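Local structure of BH0493 protein (Bacillus halodurans C-125, 2QEE) at residues V206-F209 and L210-I214; F149-N152 and E153-S156. The protein binds zinc and is probably a metal-dependent hydrolase of the amidohydrolase superfamily, though its substrate is not established. One frame throughout, in Å; residues are numbered along the deposited sequence.

How the contacts relate
Both contacts are local: contact 1 (206-214) lies within helix 200-217, and contact 2 (149-156), earlier in the chain, spans the loop and N-terminal turn that start helix 151-158. Their centres lie about 16 Å apart on the same side of the chain's centre, yet side chains bridge them: Phe209 CZ meets Phe149 CZ at 3.4 Å, with ring planes at about 40°, and Trp213 CH2 reaches Arg154 CG at 3.7 Å. Contact 2 is the one nearer the metal centre formed by His28, His30 and Asp357: the side chain of Glu153 is about 7 Å from that of His30 and about 11 Å from the bound zinc ion. Contact 1 lies away from these sites.

Contact 1 (V206-F209 and L210-I214)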
ATOM      1  N   VAL C 206      -7.418  35.847 -21.020  1.00 25.50           N
ATOM      2  CA  VAL C 206      -6.664  34.899 -20.178  1.00 25.13           C
ATOM      3  C   VAL C 206      -5.566  34.177 -21.012  1.00 23.22           C
ATOM      4  O   VAL C 206      -4.426  34.026 -20.539  1.00 23.51           O
ATOM      5  CB  VAL C 206      -7.602  33.922 -19.402  1.00 25.47           C
ATOM      6  CG1 VAL C 206      -6.785  32.774 -18.731  1.00 22.16           C
ATOM      7  CG2 VAL C 206      -8.354  34.688 -18.318  1.00 24.86           C
ATOM      8  N   LYS C 207      -5.891  33.732 -22.228  1.00 23.54           N
ATOM      9  CA  LYS C 207      -4.845  33.242 -23.161  1.00 22.74           C
ATOM     10  C   LYS C 207      -3.718  34.241 -23.374  1.00 25.39           C
ATOM     11  O   LYS C 207      -2.542  33.859 -23.444  1.00 25.01           O
ATOM     12  CB  LYS C 207      -5.439  32.875 -24.500  1.00 23.67           C
ATOM     13  CG  LYS C 207      -6.328  31.646 -24.476  1.00 29.86           C
ATOM     14  CD  LYS C 207      -7.041  31.448 -25.787  1.00 32.26           C
ATOM     15  CE  LYS C 207      -6.310  30.502 -26.647  1.00 36.40           C
ATOM     16  NZ  LYS C 207      -7.231  29.970 -27.691  1.00 39.50           N
ATOM     17  N   ARG C 208      -4.046  35.527 -23.451  1.00 26.03           N
ATOM     18  CA  ARG C 208      -2.987  36.506 -23.633  1.00 28.18           C
ATOM     19  C   ARG C 208      -2.108  36.633 -22.387  1.00 25.43           C
ATOM     20  O   ARG C 208      -0.883  36.840 -22.494  1.00 25.66           O
ATOM     21  CB  ARG C 208      -3.549  37.868 -24.123  1.00 29.54           C
ATOM     22  CG  ARG C 208      -2.445  38.863 -24.478  1.00 31.42           C
ATOM     23  CD  ARG C 208      -3.023  40.134 -25.112  1.00 30.34           C
ATOM     24  NE  ARG C 208      -3.843  40.894 -24.166  1.00 28.10           N
ATOM     25  CZ  ARG C 208      -3.355  41.708 -23.245  1.00 23.88           C
ATOM     26  NH1 ARG C 208      -2.050  41.912 -23.159  1.00 27.67           N
ATOM     27  NH2 ARG C 208      -4.171  42.361 -22.428  1.00 28.01           N
ATOM     28  N   PHE C 209      -2.707  36.474 -21.204  1.00 22.91           N
ATOM     29  CA  PHE C 209      -1.956  36.472 -19.973  1.00 23.32           C
ATOM     30  C   PHE C 209      -0.933  35.295 -20.041  1.00 20.58           C
ATOM     31  O   PHE C 209       0.277  35.475 -19.817  1.00 20.34           O
ATOM     32  CB  PHE C 209      -2.885  36.352 -18.751  1.00 24.72           C
ATOM     33  CG  PHE C 209      -2.151  36.201 -17.455  1.00 21.07           C
ATOM     34  CD1 PHE C 209      -1.636  37.298 -16.802  1.00 24.89           C
ATOM     35  CD2 PHE C 209      -1.948  34.920 -16.884  1.00 25.32           C
ATOM     36  CE1 PHE C 209      -0.929  37.194 -15.608  1.00 21.57           C
ATOM     37  CE2 PHE C 209      -1.245  34.780 -15.664  1.00 21.35           C
ATOM     38  CZ  PHE C 209      -0.710  35.925 -15.022  1.00 27.02           C
ATOM     39  N   LEU C 210      -1.429  34.104 -20.367  1.00 22.70           N
ATOM     40  CA  LEU C 210      -0.516  32.952 -20.461  1.00 22.08           C
ATOM     41  C   LEU C 210       0.586  33.181 -21.518  1.00 22.23           C
ATOM     42  O   LEU C 210       1.782  32.943 -21.232  1.00 20.69           O
ATOM     43  CB  LEU C 210      -1.284  31.680 -20.769  1.00 22.05           C
ATOM     44  CG  LEU C 210      -2.275  31.281 -19.676  1.00 22.58           C
ATOM     45  CD1 LEU C 210      -3.148  30.110 -20.207  1.00 25.20           C
ATOM     46  CD2 LEU C 210      -1.600  30.965 -18.326  1.00 20.89           C
ATOM     47  N   THR C 211       0.192  33.670 -22.704  1.00 21.68           N
ATOM     48  CA  THR C 211       1.138  33.815 -23.794  1.00 22.07           C
ATOM     49  C   THR C 211       2.226  34.838 -23.426  1.00 22.95           C
ATOM     50  O   THR C 211       3.413  34.673 -23.785  1.00 21.59           O
ATOM     51  CB  THR C 211       0.405  34.249 -25.103  1.00 23.10           C
ATOM     52  OG1 THR C 211      -0.503  33.205 -25.478  1.00 30.49           O
ATOM     53  CG2 THR C 211       1.424  34.454 -26.229  1.00 27.20           C
ATOM     54  N   ASP C 212       1.841  35.902 -22.718  1.00 22.61           N
ATOM     55  CA  ASP C 212       2.794  36.948 -22.338  1.00 24.08           C
ATOM     56  C   ASP C 212       3.803  36.399 -21.364  1.00 24.71           C
ATOM     57  O   ASP C 212       4.992  36.735 -21.414  1.00 24.02           O
ATOM     58  CB  ASP C 212       2.104  38.158 -21.656  1.00 26.01           C
ATOM     59  CG  ASP C 212       1.369  39.090 -22.650  1.00 31.86           C
ATOM     60  OD1 ASP C 212       1.506  38.928 -23.878  1.00 27.96           O
ATOM     61  OD2 ASP C 212       0.632  39.977 -22.177  1.00 30.89           O
ATOM     62  N   TRP C 213       3.359  35.520 -20.465  1.00 23.38           N
ATOM     63  CA  TRP C 213       4.313  34.981 -19.484  1.00 20.83           C
ATOM     64  C   TRP C 213       5.177  33.863 -20.086  1.00 20.75           C
ATOM     65  O   TRP C 213       6.334  33.739 -19.734  1.00 22.18           O
ATOM     66  CB  TRP C 213       3.578  34.527 -18.223  1.00 20.19           C
ATOM     67  CG  TRP C 213       3.361  35.727 -17.381  1.00 21.27           C
ATOM     68  CD1 TRP C 213       2.186  36.414 -17.204  1.00 23.69           C
ATOM     69  CD2 TRP C 213       4.370  36.445 -16.674  1.00 20.63           C
ATOM     70  NE1 TRP C 213       2.419  37.517 -16.390  1.00 24.15           N
ATOM     71  CE2 TRP C 213       3.754  37.549 -16.058  1.00 24.90           C
ATOM     72  CE3 TRP C 213       5.747  36.262 -16.502  1.00 23.77           C
ATOM     73  CZ2 TRP C 213       4.471  38.449 -15.257  1.00 26.49           C
ATOM     74  CZ3 TRP C 213       6.456  37.147 -15.705  1.00 25.08           C
ATOM     75  CH2 TRP C 213       5.816  38.230 -15.090  1.00 29.24           C
ATOM     76  N   ILE C 214       4.618  33.124 -21.017  1.00 20.52           N
ATOM     77  CA  ILE C 214       5.373  32.133 -21.786  1.00 22.50           C
ATOM     78  C   ILE C 214       6.496  32.834 -22.528  1.00 24.61           C
ATOM     79  O   ILE C 214       7.628  32.412 -22.451  1.00 22.65           O
ATOM     80  CB  ILE C 214       4.480  31.349 -22.750  1.00 21.21           C
ATOM     81  CG1 ILE C 214       3.598  30.331 -21.964  1.00 19.55           C
ATOM     82  CG2 ILE C 214       5.371  30.588 -23.810  1.00 22.41           C
ATOM     83  CD1 ILE C 214       2.491  29.749 -22.758  1.00 20.87           C
TER
HETATM   84  O   HOH W   1       0.376  41.133 -24.855  1.00 35.64           O
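Phe209 lays one face of its ring over the pyrrole edge of Trp213, one turn further along helix 200-217, in an i to i+4 aromatic pair. Trp213 CD1 stands 3.5 Å above the phenyl plane, displaced toward the rim, and the five-membered ring is inclined at 58° to the phenyl, an oblique aromatic pair. The first torsions set this up: Phe209 CG is anti to its backbone N, whereas Trp213 CG lies beside its own N, and the two rings meet along one flank of the helix. Tyr192 adds an edge-to-face contact to Phe209, and Arg216 a cation-pi contact to Trp213. Val206 and Leu210 anchor the helix in the fold, both packing on Leu176 of helix 174-178, and Val206 also meets Cys245 of helix 237-253.

On a more polar flank, Arg208 and Asp212 form a second i to i+4 pair. The bend at chi3 brings NH1 to 3.4 Å from Asp212 OD2, a long salt bridge with the guanidinium and carboxylate planes 65° apart. Water 1 supplements it, accepting from Arg208 NH1 and donating to Asp212 OD1. This is the lesser link for both groups: Arg208 NH2 is salt-bridged to Glu205, and Asp212 OD2 is hydrogen-bonded to Tyr192 OH.

Backbone bonds from Leu210, Thr211, Asp212 and Trp213 follow the alpha-helical i+4 to i pattern. Lys207 O is gripped twice by Thr211: the backbone N approaches at 2.8 Å, while the hydroxyl OG1, placed beside that N, donates at 3.0 Å from 40° above the carbonyl plane.

Contact 2 (F149-N152 and E153-S156); sequences FDDN and ERIS
Asp151 and Arg154 run side by side, pointing the same way, at the N-terminal turn of helix 151-158, the helix of a beta-alpha-beta unit between strands 139-143 and 167-168. Their flat groups are nearly perpendicular, with planes at 81°. The bend at chi3 turns the guanidinium end-on to Asp151, and both terminal nitrogens grip one oxygen, OD1, which lies 2° out of the guanidinium plane. Arg154 NH2 donates at 2.8 Å from above the carboxylate plane, while NH1, at 3.1 Å, meets Asp151 OD1 on its anti lone pair, the one away from OD2. Arg186 adds a salt bridge to the same OD1, and Pro148 O accepts from Arg154 NH1.

Asp150 is the N-cap. Its side chain crosses that of Glu153 at about a right angle, and OD2 accepts a weak capping bond from Glu153 N at 3.2 Å. The two carboxylates are inclined by 30°, with Asp150 OD2 and Glu153 OE1 4.4 Å apart; the other oxygen, Glu153 OE2, accepts from the backbone N of Asp147.

Asp150 O takes two backbone donors: Arg154 N almost in line with the carbonyl, and Glu153 N from well above its plane. Water 2 spans one turn of the helix, donating to Asn152 O at 2.9 Å and hydrogen-bonding Ser156 OG at 2.7 Å.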
ATOM      1  N   PHE C 149       2.228  35.795  -9.961  1.00 21.82           N
ATOM      2  CA  PHE C 149       1.330  36.443  -9.023  1.00 25.61           C
ATOM      3  C   PHE C 149       2.079  36.856  -7.782  1.00 26.47           C
ATOM      4  O   PHE C 149       1.589  37.654  -6.974  1.00 28.79           O
ATOM      5  CB  PHE C 149       0.146  35.546  -8.698  1.00 25.35           C
ATOM      6  CG  PHE C 149      -0.685  35.253  -9.888  1.00 27.78           C
ATOM      7  CD1 PHE C 149      -1.718  36.096 -10.247  1.00 31.16           C
ATOM      8  CD2 PHE C 149      -0.426  34.143 -10.672  1.00 25.07           C
ATOM      9  CE1 PHE C 149      -2.479  35.830 -11.367  1.00 30.61           C
ATOM     10  CE2 PHE C 149      -1.184  33.874 -11.813  1.00 28.36           C
ATOM     11  CZ  PHE C 149      -2.205  34.738 -12.152  1.00 28.78           C
ATOM     12  N   ASP C 150       3.289  36.343  -7.604  1.00 26.90           N
ATOM     13  CA  ASP C 150       4.082  36.796  -6.471  1.00 27.47           C
ATOM     14  C   ASP C 150       4.843  38.102  -6.797  1.00 28.80           C
ATOM     15  O   ASP C 150       5.763  38.132  -7.634  1.00 27.78           O
ATOM     16  CB  ASP C 150       5.041  35.728  -5.932  1.00 30.16           C
ATOM     17  CG  ASP C 150       5.718  36.179  -4.631  1.00 45.10           C
ATOM     18  OD1 ASP C 150       5.209  35.865  -3.531  1.00 45.16           O
ATOM     19  OD2 ASP C 150       6.723  36.902  -4.678  1.00 36.99           O
ATOM     20  N   ASP C 151       4.479  39.167  -6.086  1.00 29.15           N
ATOM     21  CA  ASP C 151       5.094  40.508  -6.295  1.00 30.18           C
ATOM     22  C   ASP C 151       6.617  40.516  -6.254  1.00 31.30           C
ATOM     23  O   ASP C 151       7.268  41.138  -7.102  1.00 31.48           O
ATOM     24  CB  ASP C 151       4.537  41.515  -5.275  1.00 30.67           C
ATOM     25  CG  ASP C 151       3.042  41.758  -5.425  1.00 29.96           C
ATOM     26  OD1 ASP C 151       2.422  41.378  -6.449  1.00 36.61           O
ATOM     27  OD2 ASP C 151       2.466  42.339  -4.478  1.00 39.37           O
ATOM     28  N   ASN C 152       7.187  39.842  -5.266  1.00 32.94           N
ATOM     29  CA  ASN C 152       8.625  39.765  -5.136  1.00 35.66           C
ATOM     30  C   ASN C 152       9.357  38.902  -6.187  1.00 35.11           C
ATOM     31  O   ASN C 152      10.578  39.000  -6.342  1.00 36.77           O
ATOM     32  CB  ASN C 152       9.015  39.338  -3.736  1.00 38.69           C
ATOM     33  CG  ASN C 152      10.519  39.268  -3.559  1.00 76.85           C
ATOM     34  OD1 ASN C 152      11.086  38.181  -3.520  1.00 52.40           O
ATOM     35  ND2 ASN C 152      11.183  40.428  -3.516  1.00 52.48           N
ATOM     36  N   GLU C 153       8.633  38.069  -6.912  1.00 32.22           N
ATOM     37  CA  GLU C 153       9.261  37.389  -8.031  1.00 29.75           C
ATOM     38  C   GLU C 153       9.002  38.157  -9.314  1.00 26.54           C
ATOM     39  O   GLU C 153       9.873  38.266 -10.171  1.00 25.71           O
ATOM     40  CB  GLU C 153       8.696  35.972  -8.192  1.00 27.53           C
ATOM     41  CG  GLU C 153       8.911  35.001  -7.040  1.00 33.06           C
ATOM     42  CD  GLU C 153       8.292  33.646  -7.370  1.00 31.20           C
ATOM     43  OE1 GLU C 153       7.712  33.009  -6.417  1.00 27.83           O
ATOM     44  OE2 GLU C 153       8.367  33.269  -8.597  1.00 22.24           O
ATOM     45  N   ARG C 154       7.768  38.631  -9.470  1.00 27.64           N
ATOM     46  CA  ARG C 154       7.335  39.297 -10.694  1.00 28.78           C
ATOM     47  C   ARG C 154       8.318  40.442 -11.081  1.00 28.34           C
ATOM     48  O   ARG C 154       8.655  40.609 -12.256  1.00 28.26           O
ATOM     49  CB  ARG C 154       5.873  39.790 -10.567  1.00 28.68           C
ATOM     50  CG  ARG C 154       5.251  40.158 -11.932  1.00 38.82           C
ATOM     51  CD  ARG C 154       3.727  40.443 -11.900  1.00 32.68           C
ATOM     52  NE  ARG C 154       3.418  41.542 -11.009  1.00 35.23           N
ATOM     53  CZ  ARG C 154       3.127  41.379  -9.726  1.00 45.82           C
ATOM     54  NH1 ARG C 154       3.111  40.154  -9.207  1.00 36.42           N
ATOM     55  NH2 ARG C 154       2.837  42.431  -8.960  1.00 40.53           N
ATOM     56  N   ILE C 155       8.837  41.130 -10.074  1.00 30.30           N
ATOM     57  CA  ILE C 155       9.743  42.300 -10.260  1.00 34.54           C
ATOM     58  C   ILE C 155      10.979  42.000 -11.121  1.00 34.52           C
ATOM     59  O   ILE C 155      11.247  42.697 -12.134  1.00 35.09           O
ATOM     60  CB  ILE C 155      10.170  42.896  -8.894  1.00 34.44           C
ATOM     61  CG1 ILE C 155       8.943  43.531  -8.207  1.00 54.67           C
ATOM     62  CG2 ILE C 155      11.213  43.979  -9.101  1.00 53.92           C
ATOM     63  CD1 ILE C 155       9.213  44.269  -6.866  1.00 36.54           C
ATOM     64  N   SER C 156      11.714  40.960 -10.725  1.00 32.91           N
ATOM     65  CA  SER C 156      12.914  40.558 -11.447  1.00 32.37           C
ATOM     66  C   SER C 156      12.584  40.291 -12.919  1.00 28.82           C
ATOM     67  O   SER C 156      13.326  40.701 -13.820  1.00 30.71           O
ATOM     68  CB  SER C 156      13.555  39.333 -10.782  1.00 34.38           C
ATOM     69  OG  SER C 156      13.902  39.602  -9.429  1.00 40.80           O
TER
HETATM   70  O   HOH W   2      13.129  38.078  -7.357  1.00 39.46           O